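Local coordinates for protein ferredoxin-NADP reductase (Neisseria gonorrhoeae MIA_2011_03-10, PDB 5TR9) that probably transfers electrons between NADP(H) and ferredoxin through its bound FAD, as ferredoxin-NADP reductases do, at residues R44-F50 against A108-P114. Numbering follows the deposited sequence.
Sequences RFKAGQF and ATGFLLP. With FAD (flavin-adenine dinucleotide), chain C.
At the dimethylbenzene end of the flavin, in the FAD-binding domain of the ferredoxin-NADP reductase fold, Phe50 and Thr109 form a single antiparallel, hydrogen-bonded bridge. Phe50 N gives a bond of 2.8 Å to Thr109 O, and Thr109 N returns one of 3.0 Å to Phe50 O. A chi1 of 60° sets Phe50 CG between the backbone N and the carbonyl carbon, which leaves the ring sandwiched: the FAD methyl C7M lies over the centre of one face, 3.7 Å from Phe50 CE2, while Thr109 CB makes a CH-pi contact over the opposite face near the rim, 4.1 Å from the ring centroid and 25° off its normal. Phe50, a residue of the FAD pocket, is thereby paired through its backbone with the facing loop.

Gln49 ties the type II turn of Lys46-Gln49 to that loop. Its NE2 reaches Gly110 O at 3.1 Å, almost straight (177° at the hydrogen), with the acceptor in the plane of the Gln49 side-chain amide. Its OE1 accepts Lys46 N at 3.0 Å from above the carbonyl plane, so the amide is fixed at both ends. Gly48 CA approaches Leu112 O at 3.5 Å in a CA-H...O contact, and a water links Gly48 O to Leu112 N.

Phe50 opens strand 50-57; beyond the bridge, Leu112 packs on strands 227-233 and 261-265 and on helix 133-139, which also receives Phe45, Ala47 and Pro114, joining the flavin domain to the parallel-sheet domain.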
ATOM      1  N   ARG A  44       1.644  16.890  -7.940  1.00 18.19           N
ATOM      2  CA  ARG A  44       2.531  16.606  -6.818  1.00 15.83           C
ATOM      3  C   ARG A  44       1.845  15.661  -5.844  1.00 15.33           C
ATOM      4  O   ARG A  44       0.632  15.757  -5.620  1.00 18.65           O
ATOM      5  CB  ARG A  44       2.902  17.893  -6.082  1.00 18.87           C
ATOM      6  CG  ARG A  44       3.387  19.007  -6.988  1.00 24.80           C
ATOM      7  CD  ARG A  44       4.785  18.720  -7.489  1.00 38.70           C
ATOM      8  NE  ARG A  44       5.679  18.396  -6.383  1.00 57.68           N
ATOM      9  CZ  ARG A  44       6.217  19.297  -5.565  1.00 63.07           C
ATOM     10  NH1 ARG A  44       5.955  20.589  -5.731  1.00 62.59           N
ATOM     11  NH2 ARG A  44       7.016  18.904  -4.580  1.00 61.23           N
ATOM     12  N   PHE A  45       2.620  14.756  -5.245  1.00 14.97           N
ATOM     13  CA  PHE A  45       2.070  13.950  -4.167  1.00 13.86           C
ATOM     14  C   PHE A  45       3.197  13.583  -3.219  1.00 16.68           C
ATOM     15  O   PHE A  45       4.379  13.724  -3.544  1.00 14.86           O
ATOM     16  CB  PHE A  45       1.343  12.698  -4.689  1.00 12.03           C
ATOM     17  CG  PHE A  45       2.250  11.656  -5.279  1.00 12.11           C
ATOM     18  CD1 PHE A  45       2.692  11.757  -6.604  1.00 15.57           C
ATOM     19  CD2 PHE A  45       2.650  10.559  -4.511  1.00 11.84           C
ATOM     20  CE1 PHE A  45       3.523  10.781  -7.145  1.00 13.73           C
ATOM     21  CE2 PHE A  45       3.482   9.583  -5.040  1.00 14.32           C
ATOM     22  CZ  PHE A  45       3.927   9.702  -6.367  1.00 11.93           C
ATOM     23  N   LYS A  46       2.817  13.175  -2.014  1.00 12.27           N
ATOM     24  CA  LYS A  46       3.761  12.621  -1.061  1.00 10.94           C
ATOM     25  C   LYS A  46       3.607  11.108  -1.050  1.00 11.58           C
ATOM     26  O   LYS A  46       2.486  10.591  -1.063  1.00 10.87           O
ATOM     27  CB  LYS A  46       3.529  13.179   0.344  1.00 12.94           C
ATOM     28  CG  LYS A  46       3.738  14.673   0.465  1.00 16.21           C
ATOM     29  CD  LYS A  46       3.431  15.125   1.891  1.00 17.90           C
ATOM     30  CE  LYS A  46       3.431  16.631   2.024  1.00 35.37           C
ATOM     31  NZ  LYS A  46       4.796  17.203   1.867  1.00 45.55           N
ATOM     32  N   ALA A  47       4.733  10.395  -1.011  1.00 11.53           N
ATOM     33  CA  ALA A  47       4.675   8.938  -1.020  1.00 11.13           C
ATOM     34  C   ALA A  47       3.781   8.420   0.100  1.00 11.27           C
ATOM     35  O   ALA A  47       3.905   8.839   1.256  1.00 12.79           O
ATOM     36  CB  ALA A  47       6.081   8.358  -0.877  1.00 11.73           C
ATOM     37  N   GLY A  48       2.861   7.513  -0.264  1.00 10.87           N
ATOM     38  CA  GLY A  48       1.850   7.010   0.639  1.00 10.80           C
ATOM     39  C   GLY A  48       0.458   7.555   0.363  1.00 11.36           C
ATOM     40  O   GLY A  48      -0.530   6.985   0.857  1.00 11.44           O
ATOM     41  N   GLN A  49       0.353   8.625  -0.413  1.00 10.72           N
ATOM     42  CA  GLN A  49      -0.934   9.243  -0.696  1.00  9.83           C
ATOM     43  C   GLN A  49      -1.637   8.569  -1.875  1.00 11.80           C
ATOM     44  O   GLN A  49      -1.067   7.738  -2.593  1.00 11.84           O
ATOM     45  CB  GLN A  49      -0.740  10.736  -0.963  1.00 10.17           C
ATOM     46  CG  GLN A  49      -0.359  11.490   0.305  1.00 10.66           C
ATOM     47  CD  GLN A  49      -0.420  12.982   0.116  1.00 14.74           C
ATOM     48  OE1 GLN A  49       0.078  13.528  -0.877  1.00 14.29           O
ATOM     49  NE2 GLN A  49      -1.046  13.668   1.069  1.00 18.39           N
ATOM     50  N   PHE A  50      -2.914   8.920  -2.048  1.00 11.55           N
ATOM     51  CA  PHE A  50      -3.720   8.350  -3.118  1.00 10.64           C
ATOM     52  C   PHE A  50      -4.274   9.418  -4.059  1.00 11.24           C
ATOM     53  O   PHE A  50      -4.477  10.582  -3.687  1.00 13.11           O
ATOM     54  CB  PHE A  50      -4.862   7.468  -2.554  1.00 11.59           C
ATOM     55  CG  PHE A  50      -5.845   8.182  -1.653  1.00 11.24           C
ATOM     56  CD1 PHE A  50      -6.997   8.776  -2.177  1.00 13.01           C
ATOM     57  CD2 PHE A  50      -5.660   8.197  -0.274  1.00 13.02           C
ATOM     58  CE1 PHE A  50      -7.929   9.405  -1.335  1.00 16.16           C
ATOM     59  CE2 PHE A  50      -6.586   8.827   0.572  1.00 15.61           C
ATOM     60  CZ  PHE A  50      -7.715   9.425   0.039  1.00 14.75           C
ATOM     61  N   ALA A 108      -3.837  15.097  -4.658  1.00 16.09           N
ATOM     62  CA  ALA A 108      -3.566  13.847  -3.966  1.00 13.85           C
ATOM     63  C   ALA A 108      -3.822  14.029  -2.476  1.00 15.39           C
ATOM     64  O   ALA A 108      -3.616  15.113  -1.921  1.00 18.03           O
ATOM     65  CB  ALA A 108      -2.126  13.377  -4.206  1.00 13.90           C
ATOM     66  N   THR A 109      -4.246  12.947  -1.824  1.00 14.65           N
ATOM     67  CA  THR A 109      -4.815  13.000  -0.482  1.00 15.15           C
ATOM     68  C   THR A 109      -4.230  11.876   0.362  1.00 13.58           C
ATOM     69  O   THR A 109      -3.799  10.847  -0.160  1.00 13.76           O
ATOM     70  CB  THR A 109      -6.367  12.850  -0.554  1.00 20.65           C
ATOM     71  OG1 THR A 109      -6.910  13.899  -1.364  1.00 33.06           O
ATOM     72  CG2 THR A 109      -7.024  12.893   0.821  1.00 28.60           C
ATOM     73  N   GLY A 110      -4.221  12.076   1.679  1.00 14.69           N
ATOM     74  CA  GLY A 110      -3.972  10.956   2.562  1.00 14.50           C
ATOM     75  C   GLY A 110      -2.945  11.243   3.631  1.00 15.21           C
ATOM     76  O   GLY A 110      -2.136  12.176   3.505  1.00 17.06           O
ATOM     77  N   PHE A 111      -2.958  10.425   4.686  1.00 14.88           N
ATOM     78  CA  PHE A 111      -2.138  10.679   5.862  1.00 16.39           C
ATOM     79  C   PHE A 111      -1.199   9.531   6.198  1.00 15.85           C
ATOM     80  O   PHE A 111      -0.642   9.509   7.305  1.00 15.54           O
ATOM     81  CB  PHE A 111      -3.045  11.009   7.055  1.00 19.08           C
ATOM     82  CG  PHE A 111      -3.940  12.187   6.803  1.00 22.92           C
ATOM     83  CD1 PHE A 111      -3.418  13.470   6.757  1.00 30.95           C
ATOM     84  CD2 PHE A 111      -5.296  12.011   6.572  1.00 34.95           C
ATOM     85  CE1 PHE A 111      -4.236  14.563   6.508  1.00 35.73           C
ATOM     86  CE2 PHE A 111      -6.118  13.099   6.325  1.00 37.13           C
ATOM     87  CZ  PHE A 111      -5.584  14.374   6.290  1.00 33.80           C
ATOM     88  N   LEU A 112      -0.991   8.585   5.276  1.00 13.62           N
ATOM     89  CA  LEU A 112       0.037   7.555   5.449  1.00 10.39           C
ATOM     90  C   LEU A 112       1.379   8.190   5.118  1.00 13.09           C
ATOM     91  O   LEU A 112       1.952   7.998   4.044  1.00 14.59           O
ATOM     92  CB  LEU A 112      -0.212   6.352   4.551  1.00 12.37           C
ATOM     93  CG  LEU A 112      -1.399   5.458   4.890  1.00 12.58           C
ATOM     94  CD1 LEU A 112      -1.450   4.350   3.836  1.00 13.83           C
ATOM     95  CD2 LEU A 112      -1.283   4.876   6.308  1.00 14.47           C
ATOM     96  N   LEU A 113       1.887   8.957   6.079  1.00 11.88           N
ATOM     97  CA  LEU A 113       3.034   9.839   5.878  1.00 13.18           C
ATOM     98  C   LEU A 113       4.115   9.452   6.878  1.00 12.49           C
ATOM     99  O   LEU A 113       4.161   9.990   7.997  1.00 13.75           O
ATOM    100  CB  LEU A 113       2.606  11.296   6.033  1.00 14.65           C
ATOM    101  CG  LEU A 113       1.573  11.743   4.992  1.00 13.79           C
ATOM    102  CD1 LEU A 113       1.054  13.125   5.313  1.00 16.81           C
ATOM    103  CD2 LEU A 113       2.182  11.711   3.590  1.00 17.06           C
ATOM    104  N   PRO A 114       5.018   8.536   6.509  1.00 12.04           N
ATOM    105  CA  PRO A 114       5.923   7.946   7.512  1.00 13.31           C
ATOM    106  C   PRO A 114       6.907   8.924   8.122  1.00 12.71           C
ATOM    107  O   PRO A 114       7.371   8.676   9.241  1.00 12.34           O
ATOM    108  CB  PRO A 114       6.655   6.845   6.729  1.00 15.59           C
ATOM    109  CG  PRO A 114       6.477   7.204   5.294  1.00 16.00           C
ATOM    110  CD  PRO A 114       5.179   7.931   5.175  1.00 15.15           C
TER
HETATM  111  PA  FAD C 301     -16.731  -0.801  -5.948  1.00 13.03           P
HETATM  112  O1A FAD C 301     -18.160  -0.488  -6.247  1.00 15.12           O
HETATM  113  O2A FAD C 301     -15.847   0.383  -5.573  1.00 14.11           O
HETATM  114  O5B FAD C 301     -16.590  -1.824  -4.776  1.00 13.86           O
HETATM  115  C5B FAD C 301     -17.376  -3.031  -4.734  1.00 16.35           C
HETATM  116  C4B FAD C 301     -16.885  -3.838  -3.557  1.00 15.27           C
HETATM  117  O4B FAD C 301     -15.598  -4.401  -3.884  1.00 13.36           O
HETATM  118  C3B FAD C 301     -16.633  -3.039  -2.287  1.00 19.80           C
HETATM  119  O3B FAD C 301     -17.818  -2.875  -1.516  1.00 21.01           O
HETATM  120  C2B FAD C 301     -15.612  -3.908  -1.550  1.00 19.08           C
HETATM  121  O2B FAD C 301     -16.245  -4.973  -0.846  1.00 23.51           O
HETATM  122  C1B FAD C 301     -14.816  -4.514  -2.705  1.00 15.01           C
HETATM  123  N9A FAD C 301     -13.530  -3.886  -2.969  1.00 13.68           N
HETATM  124  C8A FAD C 301     -13.297  -2.663  -3.537  1.00 15.97           C
HETATM  125  N7A FAD C 301     -12.023  -2.386  -3.700  1.00 11.27           N
HETATM  126  C5A FAD C 301     -11.380  -3.517  -3.220  1.00 11.63           C
HETATM  127  C6A FAD C 301     -10.019  -3.855  -3.112  1.00 13.13           C
HETATM  128  N6A FAD C 301      -9.025  -3.044  -3.492  1.00 14.73           N
HETATM  129  N1A FAD C 301      -9.711  -5.058  -2.575  1.00 13.52           N
HETATM  130  C2A FAD C 301     -10.706  -5.867  -2.195  1.00 14.83           C
HETATM  131  N3A FAD C 301     -12.025  -5.655  -2.245  1.00 14.05           N
HETATM  132  C4A FAD C 301     -12.296  -4.456  -2.781  1.00 14.31           C
HETATM  133  N1  FAD C 301      -8.435  -0.324  -4.908  1.00 11.68           N
HETATM  134  C2  FAD C 301      -7.368  -0.893  -5.537  1.00 13.02           C
HETATM  135  O2  FAD C 301      -7.509  -1.878  -6.278  1.00 13.36           O
HETATM  136  N3  FAD C 301      -6.097  -0.371  -5.320  1.00 10.35           N
HETATM  137  C4  FAD C 301      -5.793   0.706  -4.501  1.00 12.14           C
HETATM  138  O4  FAD C 301      -4.631   1.099  -4.392  1.00 14.61           O
HETATM  139  C4X FAD C 301      -6.936   1.301  -3.855  1.00 13.47           C
HETATM  140  N5  FAD C 301      -6.734   2.320  -3.040  1.00 13.23           N
HETATM  141  C5X FAD C 301      -7.836   2.884  -2.425  1.00 11.20           C
HETATM  142  C6  FAD C 301      -7.641   3.968  -1.565  1.00 13.55           C
HETATM  143  C7  FAD C 301      -8.714   4.571  -0.920  1.00 14.54           C
HETATM  144  C7M FAD C 301      -8.472   5.747  -0.011  1.00 14.64           C
HETATM  145  C8  FAD C 301     -10.015   4.095  -1.146  1.00 13.76           C
HETATM  146  C8M FAD C 301     -11.197   4.738  -0.462  1.00 15.61           C
HETATM  147  C9  FAD C 301     -10.212   3.009  -1.998  1.00 10.81           C
HETATM  148  C9A FAD C 301      -9.138   2.405  -2.643  1.00 11.45           C
HETATM  149  N10 FAD C 301      -9.297   1.277  -3.483  1.00 12.30           N
HETATM  150  C10 FAD C 301      -8.223   0.724  -4.126  1.00 11.96           C
HETATM  151  C1' FAD C 301     -10.628   0.806  -3.871  1.00 12.80           C
HETATM  152  C2' FAD C 301     -11.024   1.444  -5.216  1.00 12.27           C
HETATM  153  O2' FAD C 301     -11.294   2.841  -5.077  1.00 12.82           O
HETATM  154  C3' FAD C 301     -12.241   0.751  -5.833  1.00 10.93           C
HETATM  155  O3' FAD C 301     -13.265   0.627  -4.853  1.00 12.35           O
HETATM  156  C4' FAD C 301     -11.911  -0.566  -6.539  1.00 12.57           C
HETATM  157  O4' FAD C 301     -11.099  -0.284  -7.682  1.00 12.82           O
HETATM  158  C5' FAD C 301     -13.142  -1.326  -6.984  1.00 11.41           C
HETATM  159  O5' FAD C 301     -13.971  -0.452  -7.776  1.00 13.62           O
HETATM  160  P   FAD C 301     -15.314  -0.986  -8.429  1.00 12.41           P
HETATM  161  O1P FAD C 301     -15.004  -2.120  -9.397  1.00 12.50           O
HETATM  162  O2P FAD C 301     -16.060   0.196  -8.943  1.00 11.19           O
HETATM  163  O3P FAD C 301     -16.080  -1.596  -7.155  1.00 13.76           O
HETATM  164  O   HOH W   1      -1.603  16.938  -4.522  1.00 28.51           O
HETATM  165  O   HOH W   2      -2.217   8.233   2.643  1.00 12.40           O
HETATM  166  O   HOH W   3      -2.257  16.752   0.768  1.00 39.32           O
HETATM  167  O   HOH W   4      -6.924  12.115  -3.867  1.00 20.36           O